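Local coordinates for T9SS C-terminal target domain-containing protein (Bacteroides cellulosilyticus, PDB 5JVK) that probably hydrolyses O-glycosidic bonds within carbohydrate chains as an endo-acting glycoside hydrolase of family 39, at residues 14-19 against 118-123; 23-28 against 91-96; 404-409 against 469-474; 408-413 against 493-498. All coordinates share one frame; numbering follows the deposited sequence.

Interaction 1. Residues 14-19 against 118-123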
loop_
_atom_site.group_PDB
_atom_site.type_symbol
_atom_site.label_atom_id
_atom_site.label_comp_id
_atom_site.label_asym_id
_atom_site.label_seq_id
_atom_site.Cartn_x
_atom_site.Cartn_y
_atom_site.Cartn_z
ATOM N N ASN A 14 3.377 -21.027 -13.050
ATOM C CA ASN A 14 2.055 -20.640 -12.572
ATOM C C ASN A 14 1.982 -19.114 -12.680
ATOM O O ASN A 14 2.878 -18.432 -12.178
ATOM C CB ASN A 14 1.861 -21.091 -11.115
ATOM C CG ASN A 14 0.429 -20.935 -10.622
ATOM O OD1 ASN A 14 -0.314 -20.054 -11.054
ATOM N ND2 ASN A 14 0.045 -21.790 -9.686
ATOM N N PRO A 15 0.951 -18.573 -13.365
ATOM C CA PRO A 15 0.783 -17.111 -13.426
ATOM C C PRO A 15 0.659 -16.437 -12.059
ATOM O O PRO A 15 1.068 -15.289 -11.910
ATOM C CB PRO A 15 -0.517 -16.936 -14.219
ATOM C CG PRO A 15 -0.618 -18.161 -15.049
ATOM C CD PRO A 15 -0.040 -19.263 -14.212
ATOM N N VAL A 16 0.088 -17.150 -11.091
ATOM C CA VAL A 16 -0.008 -16.695 -9.711
ATOM C C VAL A 16 1.147 -17.314 -8.911
ATOM O O VAL A 16 1.133 -18.515 -8.627
ATOM C CB VAL A 16 -1.371 -17.095 -9.099
ATOM C CG1 VAL A 16 -1.470 -16.664 -7.639
ATOM C CG2 VAL A 16 -2.514 -16.503 -9.917
ATOM N N LEU A 17 2.137 -16.491 -8.556
ATOM C CA LEU A 17 3.296 -16.928 -7.756
ATOM C C LEU A 17 3.141 -16.589 -6.258
ATOM O O LEU A 17 4.129 -16.382 -5.548
ATOM C CB LEU A 17 4.586 -16.318 -8.333
ATOM C CG LEU A 17 4.959 -16.769 -9.754
ATOM C CD1 LEU A 17 5.992 -15.841 -10.378
ATOM C CD2 LEU A 17 5.466 -18.207 -9.768
ATOM N N VAL A 18 1.893 -16.551 -5.787
ATOM C CA VAL A 18 1.559 -16.306 -4.384
ATOM C C VAL A 18 0.517 -17.335 -3.966
ATOM O O VAL A 18 -0.409 -17.612 -4.725
ATOM C CB VAL A 18 0.968 -14.896 -4.196
ATOM C CG1 VAL A 18 0.539 -14.670 -2.751
ATOM C CG2 VAL A 18 1.973 -13.838 -4.636
ATOM N N SER A 19 0.653 -17.879 -2.759
ATOM C CA SER A 19 -0.293 -18.875 -2.253
ATOM C C SER A 19 -0.467 -18.751 -0.740
ATOM O O SER A 19 0.519 -18.662 -0.008
ATOM C CB SER A 19 0.187 -20.281 -2.634
ATOM O OG SER A 19 -0.721 -21.286 -2.216
ATOM N N TYR A 118 -7.726 -8.364 -14.836
ATOM C CA TYR A 118 -8.083 -7.686 -13.583
ATOM C C TYR A 118 -8.328 -8.652 -12.423
ATOM O O TYR A 118 -7.982 -8.341 -11.283
ATOM C CB TYR A 118 -9.294 -6.758 -13.779
ATOM C CG TYR A 118 -8.928 -5.422 -14.396
ATOM C CD1 TYR A 118 -8.908 -4.255 -13.626
ATOM C CD2 TYR A 118 -8.575 -5.324 -15.742
ATOM C CE1 TYR A 118 -8.563 -3.031 -14.184
ATOM C CE2 TYR A 118 -8.229 -4.104 -16.309
ATOM C CZ TYR A 118 -8.224 -2.960 -15.528
ATOM O OH TYR A 118 -7.879 -1.752 -16.085
ATOM N N SER A 119 -8.915 -9.814 -12.708
ATOM C CA SER A 119 -9.173 -10.819 -11.671
ATOM C C SER A 119 -7.884 -11.369 -11.049
ATOM O O SER A 119 -7.829 -11.590 -9.841
ATOM C CB SER A 119 -10.024 -11.965 -12.228
ATOM O OG SER A 119 -9.402 -12.552 -13.356
ATOM N N LYS A 120 -6.854 -11.572 -11.872
ATOM C CA LYS A 120 -5.549 -12.047 -11.397
ATOM C C LYS A 120 -4.852 -11.015 -10.515
ATOM O O LYS A 120 -4.382 -11.347 -9.428
ATOM C CB LYS A 120 -4.642 -12.414 -12.579
ATOM C CG LYS A 120 -3.304 -13.027 -12.175
ATOM C CD LYS A 120 -2.655 -13.815 -13.305
ATOM C CE LYS A 120 -2.212 -12.936 -14.466
ATOM N NZ LYS A 120 -1.111 -12.008 -14.096
ATOM N N THR A 121 -4.788 -9.774 -10.994
ATOM C CA THR A 121 -4.176 -8.669 -10.246
ATOM C C THR A 121 -4.891 -8.431 -8.909
ATOM O O THR A 121 -4.229 -8.247 -7.889
ATOM C CB THR A 121 -4.116 -7.369 -11.094
ATOM O OG1 THR A 121 -3.162 -7.537 -12.151
ATOM C CG2 THR A 121 -3.706 -6.154 -10.260
ATOM N N PHE A 122 -6.224 -8.457 -8.913
ATOM C CA PHE A 122 -7.000 -8.235 -7.681
ATOM C C PHE A 122 -7.005 -9.416 -6.716
ATOM O O PHE A 122 -7.216 -9.223 -5.518
ATOM C CB PHE A 122 -8.425 -7.757 -7.985
ATOM C CG PHE A 122 -8.528 -6.266 -8.092
ATOM C CD1 PHE A 122 -8.083 -5.606 -9.231
ATOM C CD2 PHE A 122 -9.011 -5.514 -7.028
ATOM C CE1 PHE A 122 -8.149 -4.225 -9.318
ATOM C CE2 PHE A 122 -9.082 -4.135 -7.109
ATOM C CZ PHE A 122 -8.651 -3.487 -8.255
ATOM N N ARG A 123 -6.774 -10.621 -7.230
ATOM C CA ARG A 123 -6.521 -11.790 -6.383
ATOM C C ARG A 123 -5.182 -11.631 -5.652
ATOM O O ARG A 123 -5.067 -11.978 -4.474
ATOM C CB ARG A 123 -6.532 -13.069 -7.227
ATOM C CG ARG A 123 -6.477 -14.375 -6.446
ATOM C CD ARG A 123 -6.661 -15.562 -7.389
ATOM N NE ARG A 123 -5.927 -16.753 -6.949
ATOM C CZ ARG A 123 -5.653 -17.818 -7.712
ATOM N NH1 ARG A 123 -6.047 -17.883 -8.987
ATOM N NH2 ARG A 123 -4.969 -18.839 -7.195
HETATM O O HOH W 1 1.225 -13.481 -14.281
HETATM O O HOH W 2 -2.950 -18.873 -4.823
#

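Interaction 2. Residues 23-28 against 91-96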
loop_
_atom_site.group_PDB
_atom_site.type_symbol
_atom_site.label_atom_id
_atom_site.label_comp_id
_atom_site.label_asym_id
_atom_site.label_seq_id
_atom_site.Cartn_x
_atom_site.Cartn_y
_atom_site.Cartn_z
ATOM N N GLY A 23 1.209 -26.020 2.645
ATOM C CA GLY A 23 0.655 -27.163 1.901
ATOM C C GLY A 23 1.267 -27.400 0.532
ATOM O O GLY A 23 2.378 -26.945 0.252
ATOM N N LYS A 24 0.531 -28.125 -0.316
ATOM C CA LYS A 24 0.973 -28.456 -1.679
ATOM C C LYS A 24 0.865 -27.246 -2.595
ATOM O O LYS A 24 -0.226 -26.701 -2.775
ATOM C CB LYS A 24 0.147 -29.606 -2.282
ATOM C CG LYS A 24 0.664 -30.995 -1.949
ATOM C CD LYS A 24 0.085 -32.051 -2.881
ATOM C CE LYS A 24 0.309 -33.459 -2.354
ATOM N NZ LYS A 24 1.724 -33.736 -1.986
ATOM N N LYS A 25 1.995 -26.861 -3.188
ATOM C CA LYS A 25 2.080 -25.689 -4.054
ATOM C C LYS A 25 2.392 -26.089 -5.495
ATOM O O LYS A 25 3.486 -26.570 -5.790
ATOM C CB LYS A 25 3.143 -24.721 -3.518
ATOM C CG LYS A 25 2.946 -24.301 -2.062
ATOM C CD LYS A 25 1.567 -23.708 -1.796
ATOM C CE LYS A 25 1.400 -23.286 -0.348
ATOM N NZ LYS A 25 0.001 -22.852 -0.070
ATOM N N ASN A 26 1.411 -25.889 -6.377
ATOM C CA ASN A 26 1.549 -26.157 -7.806
ATOM C C ASN A 26 2.272 -24.972 -8.459
ATOM O O ASN A 26 1.642 -24.043 -8.971
ATOM C CB ASN A 26 0.159 -26.395 -8.428
ATOM C CG ASN A 26 0.215 -26.978 -9.838
ATOM O OD1 ASN A 26 1.285 -27.248 -10.385
ATOM N ND2 ASN A 26 -0.958 -27.180 -10.430
ATOM N N VAL A 27 3.603 -25.016 -8.422
ATOM C CA VAL A 27 4.443 -23.897 -8.879
ATOM C C VAL A 27 4.616 -23.798 -10.402
ATOM O O VAL A 27 4.684 -22.689 -10.938
ATOM C CB VAL A 27 5.839 -23.893 -8.198
ATOM C CG1 VAL A 27 5.692 -23.897 -6.681
ATOM C CG2 VAL A 27 6.720 -25.049 -8.673
ATOM N N ALA A 28 4.693 -24.938 -11.090
ATOM C CA ALA A 28 4.965 -24.956 -12.535
ATOM C C ALA A 28 4.539 -26.264 -13.206
ATOM O O ALA A 28 4.107 -27.202 -12.535
ATOM C CB ALA A 28 6.446 -24.695 -12.781
ATOM N N TYR A 91 8.588 -16.905 -4.936
ATOM C CA TYR A 91 7.292 -17.489 -4.606
ATOM C C TYR A 91 6.953 -17.180 -3.148
ATOM O O TYR A 91 7.702 -17.541 -2.239
ATOM C CB TYR A 91 7.327 -19.001 -4.846
ATOM C CG TYR A 91 5.965 -19.657 -4.864
ATOM C CD1 TYR A 91 5.154 -19.592 -5.998
ATOM C CD2 TYR A 91 5.488 -20.350 -3.751
ATOM C CE1 TYR A 91 3.903 -20.194 -6.021
ATOM C CE2 TYR A 91 4.237 -20.954 -3.764
ATOM C CZ TYR A 91 3.449 -20.874 -4.898
ATOM O OH TYR A 91 2.212 -21.472 -4.912
ATOM N N ALA A 92 5.826 -16.505 -2.938
ATOM C CA ALA A 92 5.418 -16.044 -1.614
ATOM C C ALA A 92 4.370 -16.985 -1.025
ATOM O O ALA A 92 3.260 -17.083 -1.547
ATOM C CB ALA A 92 4.871 -14.625 -1.704
ATOM N N VAL A 93 4.737 -17.681 0.053
ATOM C CA VAL A 93 3.796 -18.485 0.835
ATOM C C VAL A 93 3.376 -17.659 2.058
ATOM O O VAL A 93 4.075 -17.634 3.076
ATOM C CB VAL A 93 4.409 -19.843 1.249
ATOM C CG1 VAL A 93 3.390 -20.683 2.012
ATOM C CG2 VAL A 93 4.906 -20.589 0.015
ATOM N N VAL A 94 2.229 -16.990 1.938
ATOM C CA VAL A 94 1.777 -15.984 2.917
ATOM C C VAL A 94 0.709 -16.546 3.859
ATOM O O VAL A 94 0.066 -17.542 3.525
ATOM C CB VAL A 94 1.234 -14.705 2.218
ATOM C CG1 VAL A 94 2.261 -14.158 1.236
ATOM C CG2 VAL A 94 -0.109 -14.948 1.532
ATOM N N PRO A 95 0.517 -15.910 5.038
ATOM C CA PRO A 95 -0.568 -16.351 5.918
ATOM C C PRO A 95 -1.937 -16.016 5.339
ATOM O O PRO A 95 -2.089 -14.998 4.671
ATOM C CB PRO A 95 -0.323 -15.564 7.211
ATOM C CG PRO A 95 0.442 -14.365 6.785
ATOM C CD PRO A 95 1.309 -14.830 5.656
ATOM N N GLU A 96 -2.913 -16.882 5.590
ATOM C CA GLU A 96 -4.282 -16.673 5.128
ATOM C C GLU A 96 -4.987 -15.728 6.100
ATOM O O GLU A 96 -4.947 -15.947 7.313
ATOM C CB GLU A 96 -5.021 -18.009 5.048
ATOM C CG GLU A 96 -6.294 -17.977 4.220
ATOM C CD GLU A 96 -6.955 -19.342 4.115
ATOM O OE1 GLU A 96 -6.264 -20.325 3.751
ATOM O OE2 GLU A 96 -8.171 -19.432 4.392
#

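Interaction 3. Residues 404-409 against 469-474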
loop_
_atom_site.group_PDB
_atom_site.type_symbol
_atom_site.label_atom_id
_atom_site.label_comp_id
_atom_site.label_asym_id
_atom_site.label_seq_id
_atom_site.Cartn_x
_atom_site.Cartn_y
_atom_site.Cartn_z
ATOM N N SER A 404 8.776 -7.164 -0.254
ATOM C CA SER A 404 7.776 -6.229 0.261
ATOM C C SER A 404 6.345 -6.762 0.205
ATOM O O SER A 404 5.515 -6.398 1.045
ATOM C CB SER A 404 7.866 -4.889 -0.473
ATOM O OG SER A 404 7.735 -5.066 -1.869
ATOM N N TYR A 405 6.059 -7.617 -0.777
ATOM C CA TYR A 405 4.770 -8.298 -0.854
ATOM C C TYR A 405 4.547 -9.186 0.368
ATOM O O TYR A 405 3.487 -9.132 0.994
ATOM C CB TYR A 405 4.665 -9.143 -2.127
ATOM C CG TYR A 405 3.295 -9.742 -2.308
ATOM C CD1 TYR A 405 2.940 -10.931 -1.666
ATOM C CD2 TYR A 405 2.338 -9.109 -3.095
ATOM C CE1 TYR A 405 1.676 -11.474 -1.811
ATOM C CE2 TYR A 405 1.072 -9.650 -3.253
ATOM C CZ TYR A 405 0.746 -10.831 -2.606
ATOM O OH TYR A 405 -0.507 -11.363 -2.755
ATOM N N GLN A 406 5.543 -10.013 0.679
ATOM C CA GLN A 406 5.498 -10.909 1.836
ATOM C C GLN A 406 5.295 -10.113 3.123
ATOM O O GLN A 406 4.464 -10.475 3.956
ATOM C CB GLN A 406 6.795 -11.721 1.937
ATOM C CG GLN A 406 6.767 -12.851 2.963
ATOM C CD GLN A 406 6.082 -14.114 2.466
ATOM O OE1 GLN A 406 5.955 -14.344 1.264
ATOM N NE2 GLN A 406 5.646 -14.950 3.405
ATOM N N ALA A 407 6.064 -9.036 3.275
ATOM C CA ALA A 407 5.964 -8.157 4.446
ATOM C C ALA A 407 4.578 -7.536 4.606
ATOM O O ALA A 407 4.093 -7.404 5.725
ATOM C CB ALA A 407 7.024 -7.066 4.380
ATOM N N ALA A 408 3.950 -7.166 3.488
ATOM C CA ALA A 408 2.591 -6.610 3.488
ATOM C C ALA A 408 1.539 -7.622 3.953
ATOM O O ALA A 408 0.680 -7.301 4.775
ATOM C CB ALA A 408 2.235 -6.085 2.104
ATOM N N ALA A 409 1.606 -8.837 3.416
ATOM C CA ALA A 409 0.676 -9.905 3.792
ATOM C C ALA A 409 0.801 -10.270 5.270
ATOM O O ALA A 409 -0.211 -10.437 5.963
ATOM C CB ALA A 409 0.898 -11.135 2.924
ATOM N N ILE A 469 6.768 -14.757 15.820
ATOM C CA ILE A 469 6.685 -14.768 14.355
ATOM C C ILE A 469 7.616 -13.681 13.814
ATOM O O ILE A 469 7.660 -12.583 14.365
ATOM C CB ILE A 469 5.241 -14.474 13.866
ATOM C CG1 ILE A 469 4.208 -15.363 14.583
ATOM C CG2 ILE A 469 5.130 -14.629 12.350
ATOM C CD1 ILE A 469 4.393 -16.858 14.386
ATOM N N ASP A 470 8.358 -13.984 12.748
ATOM C CA ASP A 470 9.228 -12.985 12.097
ATOM C C ASP A 470 8.455 -12.224 11.000
ATOM O O ASP A 470 7.262 -12.457 10.806
ATOM C CB ASP A 470 10.530 -13.635 11.579
ATOM C CG ASP A 470 10.327 -14.521 10.348
ATOM O OD1 ASP A 470 9.171 -14.786 9.954
ATOM O OD2 ASP A 470 11.342 -14.961 9.769
ATOM N N TRP A 471 9.141 -11.336 10.282
ATOM C CA TRP A 471 8.543 -10.541 9.183
ATOM C C TRP A 471 7.882 -11.360 8.064
ATOM O O TRP A 471 7.095 -10.830 7.275
ATOM C CB TRP A 471 9.619 -9.660 8.540
ATOM C CG TRP A 471 10.573 -10.433 7.664
ATOM C CD1 TRP A 471 11.647 -11.166 8.067
ATOM C CD2 TRP A 471 10.512 -10.563 6.237
ATOM N NE1 TRP A 471 12.264 -11.739 6.982
ATOM C CE2 TRP A 471 11.587 -11.387 5.847
ATOM C CE3 TRP A 471 9.650 -10.064 5.253
ATOM C CZ2 TRP A 471 11.830 -11.719 4.511
ATOM C CZ3 TRP A 471 9.893 -10.395 3.925
ATOM C CH2 TRP A 471 10.975 -11.216 3.567
ATOM N N GLN A 472 8.221 -12.644 8.026
ATOM C CA GLN A 472 8.006 -13.552 6.911
ATOM C C GLN A 472 6.819 -14.496 7.132
ATOM O O GLN A 472 6.378 -15.165 6.191
ATOM C CB GLN A 472 9.274 -14.398 6.805
ATOM C CG GLN A 472 9.782 -14.666 5.418
ATOM C CD GLN A 472 11.098 -15.425 5.442
ATOM O OE1 GLN A 472 11.651 -15.716 6.501
ATOM N NE2 GLN A 472 11.614 -15.727 4.276
ATOM N N GLY A 473 6.323 -14.560 8.372
ATOM C CA GLY A 473 5.354 -15.569 8.793
ATOM C C GLY A 473 5.978 -16.798 9.440
ATOM O O GLY A 473 5.260 -17.630 9.996
ATOM N N CYS A 474 7.306 -16.914 9.377
ATOM C CA CYS A 474 8.023 -18.065 9.928
ATOM C C CYS A 474 7.985 -18.025 11.454
ATOM O O CYS A 474 8.262 -16.989 12.054
ATOM C CB CYS A 474 9.476 -18.093 9.421
ATOM S SG CYS A 474 10.605 -19.163 10.350
HETATM O O HOH W 3 6.022 -8.137 8.137
#

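Interaction 4. Residues 408-413 against 493-498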
loop_
_atom_site.group_PDB
_atom_site.type_symbol
_atom_site.label_atom_id
_atom_site.label_comp_id
_atom_site.label_asym_id
_atom_site.label_seq_id
_atom_site.Cartn_x
_atom_site.Cartn_y
_atom_site.Cartn_z
ATOM N N ALA A 408 3.950 -7.166 3.488
ATOM C CA ALA A 408 2.591 -6.610 3.488
ATOM C C ALA A 408 1.539 -7.622 3.953
ATOM O O ALA A 408 0.680 -7.301 4.775
ATOM C CB ALA A 408 2.235 -6.085 2.104
ATOM N N ALA A 409 1.606 -8.837 3.416
ATOM C CA ALA A 409 0.676 -9.905 3.792
ATOM C C ALA A 409 0.801 -10.270 5.270
ATOM O O ALA A 409 -0.211 -10.437 5.963
ATOM C CB ALA A 409 0.898 -11.135 2.924
ATOM N N VAL A 410 2.039 -10.374 5.748
ATOM C CA VAL A 410 2.299 -10.757 7.135
ATOM C C VAL A 410 1.865 -9.644 8.098
ATOM O O VAL A 410 1.163 -9.922 9.075
ATOM C CB VAL A 410 3.780 -11.152 7.356
ATOM C CG1 VAL A 410 4.074 -11.399 8.833
ATOM C CG2 VAL A 410 4.128 -12.391 6.537
ATOM N N VAL A 411 2.258 -8.398 7.820
ATOM C CA VAL A 411 1.890 -7.272 8.694
ATOM C C VAL A 411 0.371 -7.028 8.718
ATOM O O VAL A 411 -0.175 -6.640 9.750
ATOM C CB VAL A 411 2.677 -5.972 8.362
ATOM C CG1 VAL A 411 2.162 -5.293 7.098
ATOM C CG2 VAL A 411 2.643 -5.008 9.542
ATOM N N ALA A 412 -0.296 -7.264 7.588
ATOM C CA ALA A 412 -1.757 -7.222 7.514
ATOM C C ALA A 412 -2.411 -8.291 8.392
ATOM O O ALA A 412 -3.382 -8.002 9.093
ATOM C CB ALA A 412 -2.221 -7.386 6.075
ATOM N N SER A 413 -1.875 -9.514 8.346
ATOM C CA SER A 413 -2.418 -10.644 9.119
ATOM C C SER A 413 -2.309 -10.472 10.640
ATOM O O SER A 413 -3.121 -11.021 11.385
ATOM C CB SER A 413 -1.741 -11.958 8.711
ATOM O OG SER A 413 -0.437 -12.056 9.254
ATOM N N PRO A 493 10.443 -5.955 11.132
ATOM C CA PRO A 493 9.754 -6.240 12.391
ATOM C C PRO A 493 9.454 -7.718 12.626
ATOM O O PRO A 493 9.159 -8.451 11.678
ATOM C CB PRO A 493 8.443 -5.454 12.265
ATOM C CG PRO A 493 8.747 -4.367 11.305
ATOM C CD PRO A 493 9.697 -4.972 10.320
ATOM N N GLN A 494 9.550 -8.131 13.887
ATOM C CA GLN A 494 9.079 -9.439 14.330
ATOM C C GLN A 494 7.958 -9.215 15.329
ATOM O O GLN A 494 7.780 -8.105 15.832
ATOM C CB GLN A 494 10.218 -10.265 14.936
ATOM C CG GLN A 494 10.735 -9.782 16.283
ATOM C CD GLN A 494 12.081 -10.380 16.627
ATOM O OE1 GLN A 494 12.184 -11.225 17.512
ATOM N NE2 GLN A 494 13.122 -9.951 15.919
ATOM N N TYR A 495 7.214 -10.279 15.619
ATOM C CA TYR A 495 5.955 -10.182 16.344
ATOM C C TYR A 495 5.822 -11.266 17.416
ATOM O O TYR A 495 6.129 -12.433 17.162
ATOM C CB TYR A 495 4.788 -10.303 15.360
ATOM C CG TYR A 495 4.909 -9.432 14.127
ATOM C CD1 TYR A 495 4.470 -8.110 14.138
ATOM C CD2 TYR A 495 5.466 -9.931 12.951
ATOM C CE1 TYR A 495 4.577 -7.310 13.008
ATOM C CE2 TYR A 495 5.576 -9.142 11.816
ATOM C CZ TYR A 495 5.134 -7.830 11.850
ATOM O OH TYR A 495 5.245 -7.044 10.729
ATOM N N LEU A 496 5.360 -10.868 18.604
ATOM C CA LEU A 496 5.018 -11.794 19.684
ATOM C C LEU A 496 3.500 -11.847 19.834
ATOM O O LEU A 496 2.901 -10.936 20.400
ATOM C CB LEU A 496 5.653 -11.350 21.004
ATOM C CG LEU A 496 7.165 -11.527 21.156
ATOM C CD1 LEU A 496 7.682 -10.692 22.319
ATOM C CD2 LEU A 496 7.526 -12.993 21.350
ATOM N N VAL A 497 2.891 -12.918 19.333
ATOM C CA VAL A 497 1.435 -13.086 19.355
ATOM C C VAL A 497 0.989 -13.697 20.685
ATOM O O VAL A 497 1.692 -14.535 21.244
ATOM C CB VAL A 497 0.967 -13.977 18.182
ATOM C CG1 VAL A 497 -0.552 -14.144 18.183
ATOM C CG2 VAL A 497 1.441 -13.389 16.858
ATOM N N VAL A 498 -0.178 -13.276 21.179
ATOM C CA VAL A 498 -0.750 -13.789 22.432
ATOM C C VAL A 498 -1.676 -14.984 22.157
ATOM O O VAL A 498 -2.485 -14.945 21.229
ATOM C CB VAL A 498 -1.513 -12.682 23.200
ATOM C CG1 VAL A 498 -2.184 -13.238 24.455
ATOM C CG2 VAL A 498 -0.562 -11.543 23.561
#

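Interaction 1. Residues 14-19 against 118-123
Pro15 and Val16 rest on Lys120 and Arg123 where a loop of the N-terminal beta domain meets helix 118-127, the first helix of the (beta/alpha)8 barrel. Asn14 shapes the loop through an Asx turn: its OD1 accepts from the backbone N of Val16 at 2.9 Å, the donor standing above the carbonyl plane of the amide. Pro15 follows and lays its ring against the aliphatic part of the lysine, CB of Pro15 lying 3.9 Å from CD of Lys120. Past that point the lysine chain bends, and NZ pairs with Asp115 while also donating to a water that in turn donates to Pro15 O. Val16 is the apolar centre. With CG1 anti to the backbone N (chi1 178°), both its methyls meet the guanidinium: CG2 lies over one face, nearer the rim than the middle and 3.9 Å from NH1 of Arg123, while CG1 is 4.1 Å from NH2. Arginine suits this place because its flat face takes a methyl while its N-H groups stay available for polar partners. Val18 supplies one such link, as a water donates to Val18 O at 2.8 Å and accepts from Arg123 NH2 at 3.1 Å.

Interaction 2. Residues 23-28 against 91-96
Tyr91 meets Lys25 and Val27, both of which come to the same side of its ring, as it reaches from one sheet of the N-terminal domain to the other. Strands 23-28 and 91-94 run nearly antiparallel, 161° between their directions, but their axes come no closer than 10.3 Å. That is the spacing of two sheets packed face to face, as in a beta-sandwich, so side chains alone bridge the gap. The ring is the tight part. Val27 CG1 sits almost on the ring normal, 4.2 Å from the centroid of the Tyr91 ring, in a CH-pi contact over one face. Lys25 meets the phenol end obliquely, with its CB 3.7 Å from OH of Tyr91, and its CG and CD follow close by. An aromatic residue is suited here because, with CG anti to the backbone N (chi1 -166°), it is long enough to span the sheets and flat enough to take a methyl. Cut back to an alanine, this position would probably leave a gap between the sheets, with Val27 CG1 and the aliphatic chain of Lys25 deprived of their packing surface. Further along, contact thins to one touch, Lys25 CE to Val93 CG1 at 4.0 Å, before the ammonium turns to Asp21 O and Ser19 OG. On the solvent side Lys24 faces outward and pairs with Asp64. Strand 60-65 flanks 23-30 within its sheet, while in the other sheet strand 83-94 lies between 18-20 and 69-78 and presents Ala92 and Val94 to helix 403-415.

Interaction 3. Residues 404-409 against 469-474
Gln406 holds CG anti to its own backbone N (chi1 -170°) and then folds at the next torsion, which carries its amide to Gln472, while Trp471 keeps its CG between backbone N and carbonyl carbon (chi1 74°) and brings its six-membered ring to the helix. NE2 of Gln406 donates to Gln472 O at 2.9 Å. The acceptor lies close to the plane of the Gln406 amide, although the donor is tilted out of the Gln472 carbonyl plane. NE2 also donates to Val93 O, so this one nitrogen serves carbonyls of two separate parts of the chain. A leucine in its place would probably leave Gln472 O and Val93 O without that donor, weakening the polar tie between loop and helix. The loop is a type I beta turn from Asp470 to Gly473, linking strands 466-469 and 475-476 of the C-terminal sheet. An Asx turn supports it, Asp470 OD1 accepting from Gln472 N at 3.0 Å, and glycine fits the positive phi at its last position. Trp471 CZ3 approaches Gln406 CB at 3.9 Å, with the amide and indole planes 82° apart. Ala407 is small enough to let the indole edge come near, its CB 4.1 Å from CE3 of Trp471, and Tyr45 meets the same indole edge-to-face. Water joins the backbones here as well, donating to Ala407 O at 3.2 Å and to Trp471 O at 3.0 Å.

Interaction 4. Residues 408-413 against 493-498
Val410 and Val411 on helix 403-415 approach Tyr495 with the backbones well apart, the nearest CA atoms being those of Val411 and Pro493 at 8.8 Å. The tyrosine side chain bridges that distance. Its CG lies beside the backbone N and anti to the carbonyl carbon (chi1 -48°), and from there the ring extends to the helix, where the two valines receive it obliquely. Val410 CG1 lies 4.0 Å from CE2 of Tyr495. Val411 takes the far end of the ring: its CG2, anti to the backbone N, comes to 3.5 Å from the Tyr495 OH, and its CB is 3.7 Å from the same oxygen. Tyr495 belongs to strand 494-498, an inner strand of the antiparallel C-terminal sheet, and it also touches Phe442 and Thr444 of strand 439-447. The contact thus joins the C-terminal sheet to the last helix of the (beta/alpha)8 barrel. Branched valines offer the ring two compact methyl-bearing surfaces on consecutive residues of the helix. No hydrogen bond crosses between the segments, which implies that they are held by van der Waals packing, methyls against the ring and against the phenol oxygen, rather than by polar bonds.

Interaction 2 joins the two sheets of the N-terminal domain, while interactions 1, 3 and 4 lie where the N-terminal domain, barrel and C-terminal sheet meet. Interaction 2 is nested inside the loop closed by interaction 1, their centres 12 Å apart, and both reach the sheet holding strands 18-20 and 83-94. Interactions 3 and 4 come later, both from helix 403-415, with centres 7 Å apart. Val93 O and Gln406 NE2 tie interaction 2 to interaction 3 across about 14 Å between centres, whereas interactions 1 and 4, 22 Å apart, do not touch. The N-terminal domain thus meets the barrel at its first and last helices, and the C-terminal sheet packs against that last helix too.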